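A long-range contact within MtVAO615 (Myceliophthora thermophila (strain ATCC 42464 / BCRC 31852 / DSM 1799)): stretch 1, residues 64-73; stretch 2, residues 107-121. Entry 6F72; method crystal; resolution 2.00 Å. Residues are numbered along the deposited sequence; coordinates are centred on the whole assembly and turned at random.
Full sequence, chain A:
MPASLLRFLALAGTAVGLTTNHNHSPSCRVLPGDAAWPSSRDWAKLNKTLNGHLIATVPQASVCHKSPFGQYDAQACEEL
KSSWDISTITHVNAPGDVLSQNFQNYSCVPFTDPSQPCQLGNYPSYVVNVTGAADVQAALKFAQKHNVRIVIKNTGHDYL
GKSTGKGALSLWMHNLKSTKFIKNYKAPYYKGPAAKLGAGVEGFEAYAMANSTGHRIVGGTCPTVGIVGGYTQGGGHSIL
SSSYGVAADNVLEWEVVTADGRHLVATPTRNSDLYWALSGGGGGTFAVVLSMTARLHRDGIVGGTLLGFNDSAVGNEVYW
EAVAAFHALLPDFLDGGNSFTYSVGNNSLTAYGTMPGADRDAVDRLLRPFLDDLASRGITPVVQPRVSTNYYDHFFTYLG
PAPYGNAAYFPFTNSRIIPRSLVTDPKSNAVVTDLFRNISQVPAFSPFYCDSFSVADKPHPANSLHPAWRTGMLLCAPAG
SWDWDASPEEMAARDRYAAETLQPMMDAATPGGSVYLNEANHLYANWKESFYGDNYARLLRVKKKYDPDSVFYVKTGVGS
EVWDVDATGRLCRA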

ATOM      1  N   CYS A  64      -0.190   1.784  28.110  1.00 36.20           N
ATOM      2  CA  CYS A  64       0.171   3.184  28.356  1.00 36.81           C
ATOM      3  C   CYS A  64      -0.916   3.957  29.104  1.00 36.74           C
ATOM      4  O   CYS A  64      -0.751   5.146  29.384  1.00 36.96           O
ATOM      5  CB  CYS A  64       0.488   3.866  27.024  1.00 36.62           C
ATOM      6  SG  CYS A  64       2.012   3.254  26.279  1.00 37.83           S
ATOM      7  N   HIS A  65      -2.020   3.276  29.428  1.00 36.61           N
ATOM      8  CA  HIS A  65      -3.165   3.888  30.117  1.00 36.84           C
ATOM      9  C   HIS A  65      -3.738   3.010  31.219  1.00 37.77           C
ATOM     10  O   HIS A  65      -3.378   1.845  31.329  1.00 38.11           O
ATOM     11  CB  HIS A  65      -4.252   4.298  29.125  1.00 35.68           C
ATOM     12  CG  HIS A  65      -3.756   5.211  28.056  1.00 35.11           C
ATOM     13  ND1 HIS A  65      -3.608   6.570  28.249  1.00 35.37           N
ATOM     14  CD2 HIS A  65      -3.321   4.957  26.799  1.00 34.46           C
ATOM     15  CE1 HIS A  65      -3.129   7.116  27.147  1.00 34.94           C
ATOM     16  NE2 HIS A  65      -2.956   6.162  26.248  1.00 34.43           N
ATOM     17  N   LYS A  66      -4.641   3.588  32.010  1.00 38.48           N
ATOM     18  CA  LYS A  66      -5.093   3.007  33.270  1.00 39.87           C
ATOM     19  C   LYS A  66      -6.508   2.430  33.216  1.00 40.02           C
ATOM     20  O   LYS A  66      -6.807   1.463  33.931  1.00 40.88           O
ATOM     21  CB  LYS A  66      -4.932   4.037  34.393  1.00 40.68           C
ATOM     22  CG  LYS A  66      -3.471   4.205  34.793  1.00 41.40           C
ATOM     23  CD  LYS A  66      -3.099   5.612  35.233  1.00 42.03           C
ATOM     24  CE  LYS A  66      -1.891   5.549  36.168  1.00 43.29           C
ATOM     25  NZ  LYS A  66      -1.131   6.831  36.262  1.00 43.67           N
ATOM     26  N   SER A  67      -7.353   3.009  32.364  1.00 37.69           N
ATOM     27  CA  SER A  67      -8.731   2.549  32.146  1.00 38.19           C
ATOM     28  C   SER A  67      -9.030   2.475  30.628  1.00 37.60           C
ATOM     29  O   SER A  67      -8.384   3.195  29.864  1.00 36.84           O
ATOM     30  CB  SER A  67      -9.713   3.480  32.869  1.00 38.75           C
ATOM     31  OG  SER A  67      -9.801   4.748  32.235  1.00 38.22           O
ATOM     32  N   PRO A  68      -9.970   1.625  30.176  1.00 38.04           N
ATOM     33  CA  PRO A  68     -10.776   0.772  31.045  1.00 39.32           C
ATOM     34  C   PRO A  68     -10.251  -0.672  31.136  1.00 39.98           C
ATOM     35  O   PRO A  68     -10.932  -1.536  31.686  1.00 40.84           O
ATOM     36  CB  PRO A  68     -12.148   0.822  30.365  1.00 38.99           C
ATOM     37  CG  PRO A  68     -11.832   0.992  28.893  1.00 37.83           C
ATOM     38  CD  PRO A  68     -10.415   1.497  28.774  1.00 37.33           C
ATOM     39  N   PHE A  69      -9.043  -0.912  30.628  1.00 40.09           N
ATOM     40  CA  PHE A  69      -8.498  -2.266  30.530  1.00 40.85           C
ATOM     41  C   PHE A  69      -7.643  -2.671  31.733  1.00 42.35           C
ATOM     42  O   PHE A  69      -7.326  -3.857  31.894  1.00 43.11           O
ATOM     43  CB  PHE A  69      -7.749  -2.482  29.203  1.00 39.95           C
ATOM     44  CG  PHE A  69      -8.576  -2.179  27.975  1.00 39.13           C
ATOM     45  CD1 PHE A  69      -9.633  -3.020  27.591  1.00 39.19           C
ATOM     46  CD2 PHE A  69      -8.308  -1.050  27.202  1.00 38.34           C
ATOM     47  CE1 PHE A  69     -10.400  -2.737  26.462  1.00 38.52           C
ATOM     48  CE2 PHE A  69      -9.073  -0.763  26.066  1.00 37.66           C
ATOM     49  CZ  PHE A  69     -10.119  -1.606  25.697  1.00 37.72           C
ATOM     50  N   GLY A  70      -7.306  -1.698  32.581  1.00 43.22           N
ATOM     51  CA  GLY A  70      -6.538  -1.922  33.813  1.00 44.65           C
ATOM     52  C   GLY A  70      -5.267  -2.722  33.594  1.00 45.10           C
ATOM     53  O   GLY A  70      -4.989  -3.680  34.329  1.00 46.01           O
ATOM     54  N   GLN A  71      -4.511  -2.328  32.571  1.00 44.58           N
ATOM     55  CA  GLN A  71      -3.342  -3.072  32.119  1.00 44.69           C
ATOM     56  C   GLN A  71      -2.054  -2.253  32.119  1.00 44.61           C
ATOM     57  O   GLN A  71      -1.055  -2.693  31.537  1.00 44.74           O
ATOM     58  CB  GLN A  71      -3.582  -3.589  30.705  1.00 44.20           C
ATOM     59  CG  GLN A  71      -4.393  -4.868  30.603  1.00 44.36           C
ATOM     60  CD  GLN A  71      -4.549  -5.335  29.163  1.00 43.53           C
ATOM     61  OE1 GLN A  71      -4.708  -4.531  28.233  1.00 42.62           O
ATOM     62  NE2 GLN A  71      -4.506  -6.645  28.973  1.00 44.00           N
ATOM     63  N   TYR A  72      -2.077  -1.084  32.771  1.00 44.56           N
ATOM     64  CA  TYR A  72      -0.950  -0.149  32.761  1.00 44.22           C
ATOM     65  C   TYR A  72       0.387  -0.779  33.154  1.00 44.90           C
ATOM     66  O   TYR A  72       0.487  -1.468  34.170  1.00 45.99           O
ATOM     67  CB  TYR A  72      -1.234   1.068  33.645  1.00 44.51           C
ATOM     68  CG  TYR A  72      -0.122   2.098  33.614  1.00 44.50           C
ATOM     69  CD1 TYR A  72      -0.038   3.041  32.576  1.00 43.61           C
ATOM     70  CD2 TYR A  72       0.862   2.119  34.610  1.00 45.30           C
ATOM     71  CE1 TYR A  72       0.985   3.981  32.545  1.00 43.81           C
ATOM     72  CE2 TYR A  72       1.890   3.051  34.586  1.00 45.43           C
ATOM     73  CZ  TYR A  72       1.944   3.980  33.561  1.00 44.72           C
ATOM     74  OH  TYR A  72       2.963   4.893  33.544  1.00 44.68           O
ATOM     75  N   ASP A  73       1.400  -0.526  32.331  1.00 44.31           N
ATOM     76  CA  ASP A  73       2.739  -1.073  32.505  1.00 44.83           C
ATOM     77  C   ASP A  73       3.698  -0.091  31.863  1.00 44.46           C
ATOM     78  O   ASP A  73       3.771  -0.003  30.628  1.00 43.72           O
ATOM     79  CB  ASP A  73       2.830  -2.458  31.840  1.00 44.77           C
ATOM     80  CG  ASP A  73       4.211  -3.115  31.965  1.00 45.48           C
ATOM     81  OD1 ASP A  73       5.228  -2.438  32.244  1.00 45.86           O
ATOM     82  OD2 ASP A  73       4.275  -4.346  31.745  1.00 45.86           O
ATOM     83  N   SER A 107      -6.722   8.171  20.334  1.00 25.20           N
ATOM     84  CA  SER A 107      -7.729   7.451  21.123  1.00 25.50           C
ATOM     85  C   SER A 107      -7.103   6.565  22.182  1.00 25.93           C
ATOM     86  O   SER A 107      -7.611   6.481  23.304  1.00 26.43           O
ATOM     87  CB  SER A 107      -8.654   6.629  20.247  1.00 25.18           C
ATOM     88  OG  SER A 107      -9.295   7.445  19.285  1.00 24.88           O
ATOM     89  N   CYS A 108      -6.007   5.910  21.807  1.00 25.75           N
ATOM     90  CA  CYS A 108      -5.265   5.031  22.693  1.00 26.18           C
ATOM     91  C   CYS A 108      -3.862   4.847  22.151  1.00 26.00           C
ATOM     92  O   CYS A 108      -3.533   3.814  21.572  1.00 25.81           O
ATOM     93  CB  CYS A 108      -5.966   3.677  22.871  1.00 26.36           C
ATOM     94  SG  CYS A 108      -5.166   2.670  24.147  1.00 27.14           S
ATOM     95  N   VAL A 109      -3.042   5.869  22.350  1.00 26.11           N
ATOM     96  CA  VAL A 109      -1.685   5.926  21.810  1.00 26.11           C
ATOM     97  C   VAL A 109      -0.677   6.030  22.955  1.00 26.93           C
ATOM     98  O   VAL A 109      -1.071   6.391  24.072  1.00 27.38           O
ATOM     99  CB  VAL A 109      -1.527   7.119  20.836  1.00 25.70           C
ATOM    100  CG1 VAL A 109      -2.331   6.880  19.558  1.00 24.94           C
ATOM    101  CG2 VAL A 109      -1.909   8.441  21.514  1.00 25.87           C
ATOM    102  N   PRO A 110       0.623   5.731  22.697  1.00 27.23           N
ATOM    103  CA  PRO A 110       1.634   5.750  23.779  1.00 28.04           C
ATOM    104  C   PRO A 110       2.099   7.132  24.262  1.00 28.45           C
ATOM    105  O   PRO A 110       2.832   7.212  25.253  1.00 29.16           O
ATOM    106  CB  PRO A 110       2.832   5.012  23.155  1.00 28.17           C
ATOM    107  CG  PRO A 110       2.268   4.271  21.983  1.00 27.49           C
ATOM    108  CD  PRO A 110       1.212   5.198  21.456  1.00 26.90           C
ATOM    109  N   PHE A 111       1.659   8.199  23.599  1.00 28.06           N
ATOM    110  CA  PHE A 111       2.249   9.523  23.806  1.00 28.42           C
ATOM    111  C   PHE A 111       1.333  10.521  24.522  1.00 28.52           C
ATOM    112  O   PHE A 111       1.716  11.665  24.735  1.00 28.83           O
ATOM    113  CB  PHE A 111       2.796  10.074  22.468  1.00 28.13           C
ATOM    114  CG  PHE A 111       3.831   9.179  21.834  1.00 28.28           C
ATOM    115  CD1 PHE A 111       5.147   9.151  22.313  1.00 29.04           C
ATOM    116  CD2 PHE A 111       3.483   8.322  20.787  1.00 27.76           C
ATOM    117  CE1 PHE A 111       6.097   8.310  21.740  1.00 29.22           C
ATOM    118  CE2 PHE A 111       4.431   7.481  20.204  1.00 27.92           C
ATOM    119  CZ  PHE A 111       5.742   7.480  20.683  1.00 28.67           C
ATOM    120  N   THR A 112       0.134  10.076  24.891  1.00 28.31           N
ATOM    121  CA  THR A 112      -0.791  10.890  25.663  1.00 28.44           C
ATOM    122  C   THR A 112      -0.685  10.594  27.158  1.00 29.34           C
ATOM    123  O   THR A 112       0.041   9.682  27.587  1.00 29.60           O
ATOM    124  CB  THR A 112      -2.248  10.695  25.223  1.00 27.87           C
ATOM    125  OG1 THR A 112      -2.517   9.301  25.070  1.00 27.68           O
ATOM    126  CG2 THR A 112      -2.513  11.422  23.915  1.00 27.26           C
ATOM    127  N   ASP A 113      -1.405  11.397  27.944  1.00 29.78           N
ATOM    128  CA  ASP A 113      -1.495  11.223  29.372  1.00 30.56           C
ATOM    129  C   ASP A 113      -2.009   9.831  29.738  1.00 30.72           C
ATOM    130  O   ASP A 113      -3.016   9.392  29.171  1.00 30.30           O
ATOM    131  CB  ASP A 113      -2.412  12.276  29.968  1.00 30.85           C
ATOM    132  CG  ASP A 113      -2.190  12.441  31.445  1.00 31.82           C
ATOM    133  OD1 ASP A 113      -2.652  11.600  32.235  1.00 32.25           O
ATOM    134  OD2 ASP A 113      -1.522  13.411  31.813  1.00 32.33           O
ATOM    135  N   PRO A 114      -1.322   9.135  30.686  1.00 31.39           N
ATOM    136  CA  PRO A 114      -1.743   7.809  31.174  1.00 31.59           C
ATOM    137  C   PRO A 114      -3.175   7.770  31.714  1.00 31.75           C
ATOM    138  O   PRO A 114      -3.883   6.762  31.525  1.00 31.48           O
ATOM    139  CB  PRO A 114      -0.735   7.515  32.283  1.00 32.47           C
ATOM    140  CG  PRO A 114       0.501   8.202  31.818  1.00 32.42           C
ATOM    141  CD  PRO A 114       0.015   9.492  31.209  1.00 31.93           C
ATOM    142  N   SER A 115      -3.596   8.868  32.348  1.00 32.04           N
ATOM    143  CA  SER A 115      -4.950   9.010  32.891  1.00 32.36           C
ATOM    144  C   SER A 115      -6.024   9.212  31.801  1.00 31.63           C
ATOM    145  O   SER A 115      -7.221   9.146  32.086  1.00 31.89           O
ATOM    146  CB  SER A 115      -5.015  10.133  33.954  1.00 33.09           C
ATOM    147  OG  SER A 115      -3.909  10.105  34.857  1.00 33.66           O
ATOM    148  N   GLN A 116      -5.610   9.448  30.559  1.00 30.86           N
ATOM    149  CA  GLN A 116      -6.564   9.550  29.456  1.00 30.21           C
ATOM    150  C   GLN A 116      -7.063   8.142  29.087  1.00 30.03           C
ATOM    151  O   GLN A 116      -6.245   7.253  28.787  1.00 29.78           O
ATOM    152  CB  GLN A 116      -5.953  10.288  28.255  1.00 29.54           C
ATOM    153  CG  GLN A 116      -6.927  10.576  27.123  1.00 29.05           C
ATOM    154  CD  GLN A 116      -6.252  11.099  25.855  1.00 28.49           C
ATOM    155  OE1 GLN A 116      -5.292  11.866  25.920  1.00 28.63           O
ATOM    156  NE2 GLN A 116      -6.765  10.693  24.693  1.00 27.85           N
ATOM    157  N   PRO A 117      -8.407   7.935  29.113  1.00 30.21           N
ATOM    158  CA  PRO A 117      -8.965   6.588  28.921  1.00 30.25           C
ATOM    159  C   PRO A 117      -8.576   6.011  27.575  1.00 29.49           C
ATOM    160  O   PRO A 117      -8.650   6.720  26.560  1.00 28.92           O
ATOM    161  CB  PRO A 117     -10.487   6.819  28.971  1.00 30.48           C
ATOM    162  CG  PRO A 117     -10.659   8.116  29.687  1.00 30.87           C
ATOM    163  CD  PRO A 117      -9.482   8.942  29.246  1.00 30.37           C
ATOM    164  N   CYS A 118      -8.126   4.751  27.577  1.00 29.50           N
ATOM    165  CA  CYS A 118      -7.815   4.026  26.345  1.00 28.76           C
ATOM    166  C   CYS A 118      -9.115   3.673  25.619  1.00 28.56           C
ATOM    167  O   CYS A 118      -9.810   2.694  25.967  1.00 28.91           O
ATOM    168  CB  CYS A 118      -6.976   2.762  26.613  1.00 28.88           C
ATOM    169  SG  CYS A 118      -6.707   1.746  25.130  1.00 28.11           S
ATOM    170  N   GLN A 119      -9.417   4.478  24.602  1.00 27.95           N
ATOM    171  CA  GLN A 119     -10.637   4.345  23.826  1.00 27.65           C
ATOM    172  C   GLN A 119     -10.359   3.725  22.462  1.00 26.86           C
ATOM    173  O   GLN A 119      -9.251   3.831  21.915  1.00 26.38           O
ATOM    174  CB  GLN A 119     -11.322   5.709  23.662  1.00 27.72           C
ATOM    175  CG  GLN A 119     -11.970   6.240  24.940  1.00 28.63           C
ATOM    176  CD  GLN A 119     -12.071   7.759  24.954  1.00 28.69           C
ATOM    177  OE1 GLN A 119     -12.348   8.385  23.931  1.00 28.26           O
ATOM    178  NE2 GLN A 119     -11.845   8.359  26.122  1.00 29.36           N
ATOM    179  N   LEU A 120     -11.386   3.077  21.929  1.00 26.65           N
ATOM    180  CA  LEU A 120     -11.297   2.394  20.658  1.00 25.98           C
ATOM    181  C   LEU A 120     -11.261   3.407  19.508  1.00 25.35           C
ATOM    182  O   LEU A 120     -10.393   3.322  18.647  1.00 24.94           O
ATOM    183  CB  LEU A 120     -12.428   1.372  20.515  1.00 26.14           C
ATOM    184  CG  LEU A 120     -12.456   0.152  21.454  1.00 26.67           C
ATOM    185  CD1 LEU A 120     -13.576  -0.798  21.069  1.00 26.88           C
ATOM    186  CD2 LEU A 120     -11.130  -0.594  21.512  1.00 26.52           C
ATOM    187  N   GLY A 121     -12.165   4.388  19.537  1.00 25.35           N
ATOM    188  CA  GLY A 121     -12.232   5.430  18.507  1.00 24.73           C
ATOM    189  C   GLY A 121     -12.543   4.824  17.155  1.00 24.13           C
ATOM    190  O   GLY A 121     -13.584   4.198  16.991  1.00 24.28           O
TER

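The contact joins two irregular segments, and 671 Å² of surface, summed over both sides, is buried between them. With no helix or strand to set a repeat, its shape depends on one projecting side chain and the loop that curls around it.

The projecting group is the imidazole of His65, which has 130 Å² covered by the other stretch, more than any other residue here. Its CA-to-CB bond points sideways, and chi1 of -56° (m) with chi2 of -81° carries the ring into a hollow lined largely by oxygen atoms. Pro114 O, Asp113 O, Thr112 OG1 and Val109 O all lie at the ring edge, near its plane, so the socket receives the ring by its polar rim. Both ring nitrogens donate: NE2 of His65 to O of Val109 at 2.9 Å (149°), and ND1 of His65 to O of Pro114 at 3.3 Å (141°). Proximity alone would mislead, because ND1 of His65 is nearer to O of Gln116, at 2.8 Å, yet the angle there is too poor for a hydrogen bond.

The hollow owes part of its form to the type I turn from Asp113 to Gln116, closed by N of Gln116 donating to O of Asp113 at 2.9 Å. Another part of the wall is the disulfide between SG of Cys108 and SG of Cys118 (2.0 Å), which ties together the two arms of the loop. SG of Cys108 sits 4.9 Å from the His65 ring centroid in an oblique position, while CB of His65 approaches CB of Cys118 at 4.0 Å.

Pro114 is the reciprocal bump, with 87 Å² covered. Its CA packs against O of Cys64 at 3.4 Å, with an angle at H of 145°, and its CB meets CE1 of Tyr72 at 3.9 Å. Its carbonyl is shared: besides the His65 ring, it takes a weak hydrogen bond from N of Lys66 at 3.3 Å (129°). Nearby, SG of Cys64 rests 3.7 Å from CB of Pro110.

Farther along, the backbones come together directly. N of Cys118 donates to O of Ser67 at 2.8 Å and 158°, the shortest and straightest hydrogen bond across the contact. Past it, the chain passes through the cis peptide before Pro68, whose CD lies 3.1 Å from O of Cys118. The Phe69 ring then reaches back to the disulfide: its CE2 is 3.6 Å from SG of Cys118, with that sulfur at the ring edge, 82° off the normal.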